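Local coordinates for cellulose 1,4-beta-cellobiosidase (Thermobifida fusca, PDB 4JJJ), which probably hydrolyses cellulose to release cellobiose, this chain being the family 48 glycoside hydrolase part of a longer protein that also carries a carbohydrate-binding module, at residues Arg358-Leu366 against Ser393-Asp401. The protein carries 1 engineered substitution. Sequence-based numbering, arbitrary orientation.
With ZN (zinc ion), chain T.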
# COMPACT_ATOMS: atom_id res chain seq x y z
N ARG A 358 -10.37 16.58 5.65
CA ARG A 358 -11.26 15.47 5.42
C ARG A 358 -10.71 14.13 6.03
O ARG A 358 -11.44 13.34 6.64
CB ARG A 358 -11.51 15.23 3.95
CG ARG A 358 -12.70 14.33 3.65
CD ARG A 358 -14.03 14.94 3.97
NE ARG A 358 -14.38 16.16 3.26
CZ ARG A 358 -14.96 16.14 2.04
NH1 ARG A 358 -15.18 15.04 1.38
NH2 ARG A 358 -15.32 17.26 1.47
N GLN A 359 -9.39 13.94 5.90
CA GLN A 359 -8.79 12.71 6.43
C GLN A 359 -8.92 12.70 7.95
O GLN A 359 -9.25 11.65 8.53
CB GLN A 359 -7.33 12.63 6.04
CG GLN A 359 -7.08 12.33 4.56
CD GLN A 359 -5.62 12.05 4.26
OE1 GLN A 359 -4.88 11.44 5.02
NE2 GLN A 359 -5.18 12.67 3.17
N LEU A 360 -8.70 13.82 8.66
CA LEU A 360 -8.86 13.81 10.08
C LEU A 360 -10.30 13.58 10.48
O LEU A 360 -10.52 12.84 11.49
CB LEU A 360 -8.35 15.13 10.69
CG LEU A 360 -6.80 15.20 10.74
CD1 LEU A 360 -6.39 16.69 10.85
CD2 LEU A 360 -6.31 14.35 11.89
N GLU A 361 -11.27 14.14 9.79
CA GLU A 361 -12.70 13.85 10.12
C GLU A 361 -13.04 12.37 9.91
O GLU A 361 -13.63 11.78 10.78
CB GLU A 361 -13.59 14.65 9.21
CG GLU A 361 -13.58 16.11 9.53
CD GLU A 361 -14.69 16.88 8.82
OE1 GLU A 361 -15.69 16.31 8.39
OE2 GLU A 361 -14.57 18.13 8.60
N PHE A 362 -12.54 11.80 8.80
CA PHE A 362 -12.72 10.37 8.49
C PHE A 362 -12.18 9.45 9.55
O PHE A 362 -12.87 8.57 10.04
CB PHE A 362 -12.00 10.10 7.16
CG PHE A 362 -12.05 8.73 6.61
CD1 PHE A 362 -13.21 8.19 6.12
CD2 PHE A 362 -10.86 8.03 6.36
CE1 PHE A 362 -13.22 6.96 5.49
CE2 PHE A 362 -10.91 6.80 5.72
CZ PHE A 362 -12.05 6.26 5.28
N LEU A 363 -10.94 9.71 10.03
CA LEU A 363 -10.35 8.90 11.02
C LEU A 363 -11.10 8.94 12.38
O LEU A 363 -11.24 7.99 13.09
CB LEU A 363 -8.90 9.31 11.16
CG LEU A 363 -7.96 9.06 10.01
CD1 LEU A 363 -6.56 9.55 10.33
CD2 LEU A 363 -7.93 7.56 9.59
N GLN A 364 -11.62 10.13 12.69
CA GLN A 364 -12.37 10.32 13.93
C GLN A 364 -13.75 9.63 13.81
O GLN A 364 -14.16 8.96 14.78
CB GLN A 364 -12.52 11.80 14.25
CG GLN A 364 -13.19 12.07 15.56
CD GLN A 364 -12.52 11.47 16.80
OE1 GLN A 364 -11.77 12.13 17.49
NE2 GLN A 364 -12.71 10.19 17.10
N TRP A 365 -14.39 9.74 12.67
CA TRP A 365 -15.66 9.09 12.38
C TRP A 365 -15.50 7.59 12.55
O TRP A 365 -16.42 6.90 13.06
CB TRP A 365 -16.11 9.42 10.99
CG TRP A 365 -17.28 8.61 10.49
CD1 TRP A 365 -18.53 8.57 11.02
CD2 TRP A 365 -17.29 7.73 9.36
NE1 TRP A 365 -19.31 7.70 10.30
CE2 TRP A 365 -18.61 7.20 9.24
CE3 TRP A 365 -16.33 7.38 8.41
CZ2 TRP A 365 -18.95 6.30 8.27
CZ3 TRP A 365 -16.67 6.43 7.45
CH2 TRP A 365 -17.96 5.93 7.34
N LEU A 366 -14.32 7.04 12.21
CA LEU A 366 -14.12 5.58 12.26
C LEU A 366 -13.69 5.09 13.63
O LEU A 366 -13.40 3.87 13.79
CB LEU A 366 -13.04 5.16 11.24
CG LEU A 366 -13.51 5.32 9.79
CD1 LEU A 366 -12.38 5.29 8.78
CD2 LEU A 366 -14.51 4.24 9.43
N SER A 393 -24.31 3.28 7.88
CA SER A 393 -23.64 4.54 8.18
C SER A 393 -23.03 5.24 6.96
O SER A 393 -22.50 4.61 6.05
CB SER A 393 -22.52 4.28 9.23
OG SER A 393 -22.04 5.48 9.76
N GLN A 394 -22.97 6.57 7.00
CA GLN A 394 -22.39 7.34 5.91
C GLN A 394 -21.37 8.38 6.39
O GLN A 394 -21.41 8.84 7.56
CB GLN A 394 -23.45 8.01 5.10
CG GLN A 394 -24.29 7.03 4.31
CD GLN A 394 -25.30 7.74 3.46
OE1 GLN A 394 -26.28 8.22 4.00
NE2 GLN A 394 -25.07 7.88 2.19
N PHE A 395 -20.50 8.74 5.49
CA PHE A 395 -19.49 9.81 5.71
C PHE A 395 -19.50 10.55 4.36
O PHE A 395 -19.04 10.05 3.34
CB PHE A 395 -18.14 9.21 6.02
CG PHE A 395 -17.05 10.23 6.15
CD1 PHE A 395 -16.85 10.85 7.30
CD2 PHE A 395 -16.17 10.47 5.12
CE1 PHE A 395 -15.81 11.80 7.46
CE2 PHE A 395 -15.17 11.41 5.17
CZ PHE A 395 -14.98 12.07 6.40
N TYR A 396 -19.95 11.81 4.36
CA TYR A 396 -20.01 12.63 3.18
C TYR A 396 -20.70 11.90 2.02
O TYR A 396 -20.24 11.93 0.87
CB TYR A 396 -18.64 13.24 2.83
CG TYR A 396 -18.13 14.30 3.73
CD1 TYR A 396 -18.26 15.61 3.36
CD2 TYR A 396 -17.57 14.04 4.96
CE1 TYR A 396 -17.85 16.60 4.21
CE2 TYR A 396 -17.16 15.00 5.81
CZ TYR A 396 -17.34 16.30 5.44
OH TYR A 396 -16.83 17.29 6.27
N GLY A 397 -21.72 11.18 2.37
CA GLY A 397 -22.52 10.45 1.36
C GLY A 397 -21.94 9.11 0.89
O GLY A 397 -22.58 8.43 0.06
N MET A 398 -20.74 8.80 1.31
CA MET A 398 -20.15 7.48 1.12
C MET A 398 -20.57 6.52 2.21
O MET A 398 -21.07 6.94 3.28
CB MET A 398 -18.60 7.64 1.02
CG MET A 398 -18.19 8.41 -0.14
SD MET A 398 -16.41 8.14 -0.51
CE MET A 398 -15.76 8.86 1.01
N TYR A 399 -20.42 5.21 1.93
CA TYR A 399 -20.94 4.22 2.78
C TYR A 399 -19.91 3.53 3.60
O TYR A 399 -18.92 3.05 3.02
CB TYR A 399 -21.69 3.17 1.94
CG TYR A 399 -22.90 3.83 1.24
CD1 TYR A 399 -24.03 4.07 1.95
CD2 TYR A 399 -22.80 4.23 -0.07
CE1 TYR A 399 -25.11 4.73 1.34
CE2 TYR A 399 -23.87 4.88 -0.67
CZ TYR A 399 -25.00 5.09 0.06
OH TYR A 399 -26.10 5.79 -0.50
N TYR A 400 -20.15 3.35 4.90
CA TYR A 400 -19.21 2.64 5.78
C TYR A 400 -18.93 1.23 5.30
O TYR A 400 -19.84 0.47 5.00
CB TYR A 400 -19.76 2.60 7.22
CG TYR A 400 -18.93 1.70 8.10
CD1 TYR A 400 -17.62 2.05 8.41
CD2 TYR A 400 -19.40 0.54 8.62
CE1 TYR A 400 -16.80 1.25 9.15
CE2 TYR A 400 -18.65 -0.26 9.43
CZ TYR A 400 -17.29 0.04 9.70
OH TYR A 400 -16.46 -0.76 10.48
N ASP A 401 -17.66 0.86 5.19
CA ASP A 401 -17.22 -0.45 4.77
C ASP A 401 -16.20 -0.95 5.81
O ASP A 401 -15.14 -0.41 5.99
CB ASP A 401 -16.60 -0.52 3.37
CG ASP A 401 -16.53 -1.92 2.80
OD1 ASP A 401 -16.47 -2.88 3.60
OD2 ASP A 401 -16.58 -2.01 1.54
ZN ZN T . -13.25 19.51 9.14
O HOH W 1 -14.00 17.97 5.45
O HOH W 2 -14.20 21.29 8.72
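F395 and Y396, at the turn of a tight β-hairpin, pack against the last turns of helix 348-365 in a helix-on-hairpin contact of the (α/α)6 family 48 catalytic domain: aromatic and buried along most of its length, polar at the zinc-bearing end. The F395 ring points its far edge at the helix backbone, its CZ 3.4 Å from the backbone N of F362. W365 lies beside it, CG anti to the backbone N (chi1 170°), which lays the indole across the root of F395: CB of F395 sits 3.4 Å from the centroid of the indole six-membered ring, a CH-pi contact, while the two rings themselves barely overlap. Y400 turns an edge to the face of W365 in an offset edge-to-face pair, and F362 meets F395 obliquely, completing a four-ring cluster. At the other end, the R358 guanidinium lies flat on the Y396 ring, planes 5° apart and CZ of R358 3.9 Å from the ring centroid, a cation-pi stack. Bends at chi2 and chi3 fold the arginine over the phenol, and CD rests on the same face in a CH-pi contact. Y396 OH donates to OE1 of E361 at 2.6 Å, on the syn side and 24° out of the carboxylate plane; W478 NE1 also bonds this oxygen. OE2 of E361 binds the zinc ion at 2.0 Å, with D357 as a further ligand. A water accepts from R358 NE and donates to Y396 OH, bridging the two stacked side chains. The type I' turn from F395 to M398 reverses the hairpin, whose strand 398-401 pairs with strand 376-378; A377 of that strand touches F362 and W365, while L360 and L363 of the helix touch helices 329-337 and 435-450.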